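Local coordinates for TPR repeat-containing protein (Cytophaga hutchinsonii, PDB 3U4T) that is of unknown function but, as a tetratricopeptide repeat protein, probably serves as a helical scaffold for binding other proteins or peptides, at residues L92-Y97 / S116-K121; A223-A228 / P252-A257. The protein carries 1 engineered substitution. All blocks are in the same frame, centred on the assembly; numbering follows the deposited sequence.

Contact 1. Residues L92-Y97 / S116-K121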
loop_
_atom_site.group_PDB
_atom_site.type_symbol
_atom_site.label_atom_id
_atom_site.label_comp_id
_atom_site.label_asym_id
_atom_site.label_seq_id
_atom_site.Cartn_x
_atom_site.Cartn_y
_atom_site.Cartn_z
ATOM N N LEU A 92 8.233 13.026 14.327
ATOM C CA LEU A 92 9.088 13.861 13.494
ATOM C C LEU A 92 8.838 13.524 12.026
ATOM O O LEU A 92 8.717 14.407 11.183
ATOM C CB LEU A 92 10.544 13.603 13.864
ATOM C CG LEU A 92 11.496 14.778 14.064
ATOM C CD1 LEU A 92 10.760 16.043 14.510
ATOM C CD2 LEU A 92 12.516 14.340 15.102
ATOM N N ALA A 93 8.741 12.240 11.719
ATOM C CA ALA A 93 8.482 11.850 10.340
ATOM C C ALA A 93 7.121 12.386 9.872
ATOM O O ALA A 93 6.991 12.839 8.734
ATOM C CB ALA A 93 8.534 10.325 10.196
ATOM N N ILE A 94 6.113 12.344 10.744
ATOM C CA ILE A 94 4.788 12.841 10.374
ATOM C C ILE A 94 4.862 14.333 10.049
ATOM O O ILE A 94 4.229 14.807 9.105
ATOM C CB ILE A 94 3.738 12.636 11.496
ATOM C CG1 ILE A 94 3.510 11.143 11.757
ATOM C CG2 ILE A 94 2.414 13.298 11.091
ATOM C CD1 ILE A 94 2.946 10.373 10.585
ATOM N N GLN A 95 5.639 15.082 10.822
ATOM C CA GLN A 95 5.754 16.512 10.568
ATOM C C GLN A 95 6.406 16.763 9.220
ATOM O O GLN A 95 5.984 17.641 8.474
ATOM C CB GLN A 95 6.557 17.188 11.677
ATOM C CG GLN A 95 5.768 17.451 12.953
ATOM C CD GLN A 95 6.436 18.493 13.832
ATOM O OE1 GLN A 95 7.356 18.184 14.586
ATOM N NE2 GLN A 95 5.990 19.743 13.717
ATOM N N GLN A 96 7.433 15.979 8.911
ATOM C CA GLN A 96 8.142 16.109 7.646
ATOM C C GLN A 96 7.221 15.785 6.477
ATOM O O GLN A 96 7.342 16.367 5.401
ATOM C CB GLN A 96 9.353 15.184 7.617
ATOM C CG GLN A 96 10.365 15.468 8.702
ATOM C CD GLN A 96 10.618 16.942 8.859
ATOM O OE1 GLN A 96 10.948 17.628 7.900
ATOM N NE2 GLN A 96 10.452 17.442 10.076
ATOM N N TYR A 97 6.303 14.847 6.680
ATOM C CA TYR A 97 5.359 14.502 5.618
ATOM C C TYR A 97 4.439 15.683 5.415
ATOM O O TYR A 97 4.068 16.002 4.287
ATOM C CB TYR A 97 4.504 13.265 5.956
ATOM C CG TYR A 97 5.254 11.954 5.963
ATOM C CD1 TYR A 97 6.330 11.733 5.096
ATOM C CD2 TYR A 97 4.878 10.921 6.819
ATOM C CE1 TYR A 97 7.017 10.512 5.085
ATOM C CE2 TYR A 97 5.557 9.694 6.812
ATOM C CZ TYR A 97 6.622 9.501 5.942
ATOM O OH TYR A 97 7.289 8.297 5.921
ATOM N N SER A 116 -1.991 6.153 6.226
ATOM C CA SER A 116 -1.539 4.776 6.304
ATOM C C SER A 116 -0.870 4.549 7.646
ATOM O O SER A 116 -1.077 3.502 8.269
ATOM C CB SER A 116 -0.549 4.470 5.190
ATOM O OG SER A 116 -1.185 4.554 3.932
ATOM N N TYR A 117 -0.075 5.526 8.093
ATOM C CA TYR A 117 0.621 5.410 9.374
ATOM C C TYR A 117 -0.347 5.112 10.509
ATOM O O TYR A 117 -0.164 4.169 11.268
ATOM C CB TYR A 117 1.377 6.694 9.739
ATOM C CG TYR A 117 1.936 6.629 11.148
ATOM C CD1 TYR A 117 3.071 5.865 11.429
ATOM C CD2 TYR A 117 1.280 7.243 12.211
ATOM C CE1 TYR A 117 3.536 5.708 12.731
ATOM C CE2 TYR A 117 1.736 7.092 13.530
ATOM C CZ TYR A 117 2.864 6.318 13.780
ATOM O OH TYR A 117 3.304 6.129 15.082
ATOM N N PHE A 118 -1.372 5.933 10.635
ATOM C CA PHE A 118 -2.335 5.741 11.704
ATOM C C PHE A 118 -3.208 4.496 11.494
ATOM O O PHE A 118 -3.736 3.909 12.460
ATOM C CB PHE A 118 -3.174 7.016 11.852
ATOM C CG PHE A 118 -2.401 8.164 12.431
ATOM C CD1 PHE A 118 -2.073 8.188 13.784
ATOM C CD2 PHE A 118 -1.929 9.175 11.620
ATOM C CE1 PHE A 118 -1.285 9.195 14.308
ATOM C CE2 PHE A 118 -1.134 10.190 12.148
ATOM C CZ PHE A 118 -0.816 10.195 13.491
ATOM N N TYR A 119 -3.348 4.097 10.232
ATOM C CA TYR A 119 -4.113 2.911 9.871
ATOM C C TYR A 119 -3.368 1.706 10.431
ATOM O O TYR A 119 -3.976 0.796 11.005
ATOM C CB TYR A 119 -4.228 2.814 8.341
ATOM C CG TYR A 119 -4.669 1.471 7.821
ATOM C CD1 TYR A 119 -3.746 0.452 7.592
ATOM C CD2 TYR A 119 -6.013 1.218 7.538
ATOM C CE1 TYR A 119 -4.147 -0.786 7.092
ATOM C CE2 TYR A 119 -6.421 -0.007 7.044
ATOM C CZ TYR A 119 -5.487 -1.006 6.824
ATOM O OH TYR A 119 -5.916 -2.231 6.361
ATOM N N ASN A 120 -2.052 1.703 10.270
ATOM C CA ASN A 120 -1.250 0.601 10.782
ATOM C C ASN A 120 -1.187 0.640 12.302
ATOM O O ASN A 120 -0.833 -0.351 12.931
ATOM C CB ASN A 120 0.178 0.629 10.209
ATOM C CG ASN A 120 0.210 0.481 8.695
ATOM O OD1 ASN A 120 -0.490 -0.356 8.130
ATOM N ND2 ASN A 120 1.037 1.287 8.037
ATOM N N LYS A 121 -1.522 1.783 12.896
ATOM C CA LYS A 121 -1.501 1.895 14.353
ATOM C C LYS A 121 -2.909 1.771 14.928
ATOM O O LYS A 121 -3.112 1.950 16.127
ATOM C CB LYS A 121 -0.873 3.221 14.795
ATOM C CG LYS A 121 0.586 3.394 14.391
ATOM C CD LYS A 121 1.441 2.251 14.878
ATOM C CE LYS A 121 2.894 2.450 14.510
ATOM N NZ LYS A 121 3.731 1.491 15.266
#

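Contact 2. Residues A223-A228 / P252-A257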
loop_
_atom_site.group_PDB
_atom_site.type_symbol
_atom_site.label_atom_id
_atom_site.label_comp_id
_atom_site.label_asym_id
_atom_site.label_seq_id
_atom_site.Cartn_x
_atom_site.Cartn_y
_atom_site.Cartn_z
ATOM N N ALA A 223 -12.490 -17.433 -1.713
ATOM C CA ALA A 223 -13.697 -17.349 -2.516
ATOM C C ALA A 223 -14.445 -18.679 -2.473
ATOM O O ALA A 223 -15.646 -18.716 -2.227
ATOM C CB ALA A 223 -13.337 -16.987 -3.942
ATOM N N ASN A 224 -13.736 -19.777 -2.691
ATOM C CA ASN A 224 -14.382 -21.081 -2.674
ATOM C C ASN A 224 -14.906 -21.470 -1.301
ATOM O O ASN A 224 -15.946 -22.130 -1.194
ATOM C CB ASN A 224 -13.428 -22.156 -3.199
ATOM C CG ASN A 224 -13.373 -22.193 -4.716
ATOM O OD1 ASN A 224 -14.307 -22.645 -5.374
ATOM N ND2 ASN A 224 -12.281 -21.709 -5.277
ATOM N N GLU A 225 -14.188 -21.068 -0.255
ATOM C CA GLU A 225 -14.602 -21.379 1.102
ATOM C C GLU A 225 -15.940 -20.722 1.374
ATOM O O GLU A 225 -16.844 -21.354 1.899
ATOM C CB GLU A 225 -13.562 -20.902 2.116
ATOM C CG GLU A 225 -12.392 -21.858 2.320
ATOM C CD GLU A 225 -11.572 -21.521 3.559
ATOM O OE1 GLU A 225 -12.080 -20.779 4.423
ATOM O OE2 GLU A 225 -10.427 -22.003 3.683
ATOM N N TYR A 226 -16.072 -19.454 1.015
ATOM C CA TYR A 226 -17.333 -18.755 1.226
ATOM C C TYR A 226 -18.439 -19.516 0.490
ATOM O O TYR A 226 -19.460 -19.872 1.072
ATOM C CB TYR A 226 -17.248 -17.327 0.680
ATOM C CG TYR A 226 -18.586 -16.613 0.677
ATOM C CD1 TYR A 226 -19.072 -15.991 1.829
ATOM C CD2 TYR A 226 -19.401 -16.616 -0.458
ATOM C CE1 TYR A 226 -20.318 -15.397 1.854
ATOM C CE2 TYR A 226 -20.656 -16.030 -0.432
ATOM C CZ TYR A 226 -21.107 -15.422 0.719
ATOM O OH TYR A 226 -22.347 -14.829 0.733
ATOM N N ILE A 227 -18.220 -19.767 -0.795
ATOM C CA ILE A 227 -19.203 -20.474 -1.592
ATOM C C ILE A 227 -19.583 -21.804 -0.949
ATOM O O ILE A 227 -20.769 -22.090 -0.762
ATOM C CB ILE A 227 -18.681 -20.716 -3.025
ATOM C CG1 ILE A 227 -18.309 -19.382 -3.670
ATOM C CG2 ILE A 227 -19.758 -21.391 -3.872
ATOM C CD1 ILE A 227 -19.476 -18.445 -3.826
ATOM N N ALA A 228 -18.584 -22.613 -0.600
ATOM C CA ALA A 228 -18.858 -23.916 0.023
ATOM C C ALA A 228 -19.739 -23.799 1.267
ATOM O O ALA A 228 -20.618 -24.638 1.484
ATOM C CB ALA A 228 -17.556 -24.633 0.362
ATOM N N PRO A 252 -3.980 -29.657 -1.625
ATOM C CA PRO A 252 -4.324 -31.041 -1.281
ATOM C C PRO A 252 -4.401 -31.352 0.208
ATOM O O PRO A 252 -5.061 -32.310 0.616
ATOM C CB PRO A 252 -3.223 -31.842 -1.970
ATOM C CG PRO A 252 -2.880 -30.998 -3.144
ATOM C CD PRO A 252 -2.815 -29.630 -2.519
ATOM N N THR A 253 -3.735 -30.531 1.014
ATOM C CA THR A 253 -3.685 -30.729 2.460
ATOM C C THR A 253 -4.629 -29.838 3.267
ATOM O O THR A 253 -4.617 -29.881 4.497
ATOM C CB THR A 253 -2.256 -30.473 2.989
ATOM O OG1 THR A 253 -2.103 -29.080 3.305
ATOM C CG2 THR A 253 -1.219 -30.844 1.927
ATOM N N ASN A 254 -5.444 -29.034 2.592
ATOM C CA ASN A 254 -6.341 -28.132 3.304
ATOM C C ASN A 254 -7.313 -28.865 4.220
ATOM O O ASN A 254 -8.178 -29.611 3.763
ATOM C CB ASN A 254 -7.112 -27.262 2.321
ATOM C CG ASN A 254 -7.768 -26.083 2.997
ATOM O OD1 ASN A 254 -8.466 -26.242 3.990
ATOM N ND2 ASN A 254 -7.546 -24.892 2.465
ATOM N N LYS A 255 -7.178 -28.616 5.519
ATOM C CA LYS A 255 -8.004 -29.264 6.534
ATOM C C LYS A 255 -9.503 -28.931 6.530
ATOM O O LYS A 255 -10.329 -29.802 6.802
ATOM C CB LYS A 255 -7.406 -28.985 7.914
ATOM C CG LYS A 255 -5.901 -29.249 7.994
ATOM C CD LYS A 255 -5.385 -29.206 9.431
ATOM C CE LYS A 255 -5.195 -30.608 10.008
ATOM N NZ LYS A 255 -6.425 -31.447 9.951
ATOM N N LYS A 256 -9.854 -27.682 6.229
ATOM C CA LYS A 256 -11.259 -27.277 6.184
ATOM C C LYS A 256 -12.005 -28.003 5.068
ATOM O O LYS A 256 -13.109 -28.508 5.269
ATOM C CB LYS A 256 -11.404 -25.767 5.944
ATOM C CG LYS A 256 -11.080 -24.854 7.116
ATOM C CD LYS A 256 -9.596 -24.502 7.188
ATOM C CE LYS A 256 -8.740 -25.660 7.693
ATOM N NZ LYS A 256 -7.696 -26.079 6.713
ATOM N N ALA A 257 -11.401 -28.042 3.885
ATOM C CA ALA A 257 -12.021 -28.698 2.734
ATOM C C ALA A 257 -12.060 -30.216 2.880
ATOM O O ALA A 257 -12.956 -30.885 2.357
ATOM C CB ALA A 257 -11.278 -28.318 1.461
#

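Contact 1. Residues L92-Y97 / S116-K121
I94 meets Y117 and F118 through one methyl group. I94 CD1 lies 3.9 Å from Y117 CD2 and equally close to CG of that ring. I94 CD1 is also 4.1 Å from Y117 CB, so the root of the ring is touched and not its hydroxyl end. The approach to the ring is oblique. The two side chains cross at about a right angle. F118 is a looser partner, with I94 CD1 4.4 Å from its CE2.

The torsions explain this. In I94, CG1 is anti to the carbonyl carbon (chi1 -64°), which sends this branch toward the second helix; chi2 (-63°) then places CD1 at the tyrosine. In Y117, CG is anti to the backbone N (chi1 172°), which swings the ring across to meet it.

The two rings of 116-121 also pack on each other. Y117 CD2 stands over the centre of one face of F118, 3.6 Å above its plane. F118 CD2 in turn lies at the edge of the Y117 ring. K121 CG comes over a face of Y117 near its rim. The Y117 hydroxyl is hydrogen-bonded to D90, at the start of helix 90-103, so the tyrosine links both helices at its polar end as well. Y117 also reaches M85 of helix 74-86, F118 packs on L126, and I94 and Y97 both touch I114.

Helices 90-103 and 109-120 are consecutive and run in roughly opposite directions, as in the helical arrays of tetratricopeptide repeat proteins. No hydrogen bond joins the two segments. The contact is small, and its residues are only partly buried. It therefore rests on apolar packing at the surface, with the Y117 hydroxyl bonded to D90 just beyond it.

Contact 2. Residues A223-A228 / P252-A257
E225 points its carboxylate across to N254 and K256 without bonding either one. Its chain is extended beyond CB, with CD anti to CA (chi2 -166°), and this carries OE2 toward the start of the second helix, although the CB itself does not point that way. E225 OE2 is 4.3 Å from N254 ND2, too far for a hydrogen bond. E225 OE2 is 4.4 Å from K256 CD, so the glutamate faces the aliphatic part of the lysine.

The amine lies further off. K256 bends at its second and third torsions (chi2 87°, chi3 -75°) and turns its end back to N254, leaving NZ 5.8 Å from E225 OE2. K256 NZ donates to N254 OD1 at 2.8 Å, from well above the carbonyl plane.

N254 is the N-cap of helix 255-261. The same OD1 also accepts weak bonds from the backbone N of K256 and of A257. Three donors thus converge on one amide oxygen, while ND2 is the amide atom nearest the glutamate.

Helix 237-250 bridges the two sides: A228 and A257 both touch its W244, and N224 and N254 both touch I247. N224 is further bonded to N246.

The direct contact is thin. Any pull between E225 and K256 is probably a longer-range attraction of opposite charges, and the glutamate may also favour this helix start electrostatically.

Overall arrangement
Contact 1 and contact 2 follow one another along the chain, the first closing before the second opens. Their centres are 38 Å apart and their nearest atoms about 18 Å, so they do not touch. They lie on opposite sides of the chain's centre. The centre of contact 1 is about 14 Å from the chain's centre and that of contact 2 about 28 Å, the latter close to the C-terminal end of the helical array. Contact 1 is between neighbouring helices, whereas contact 2 is between helices separated by one, 237-250. The function is unknown, and neither contact can be assigned to a binding site.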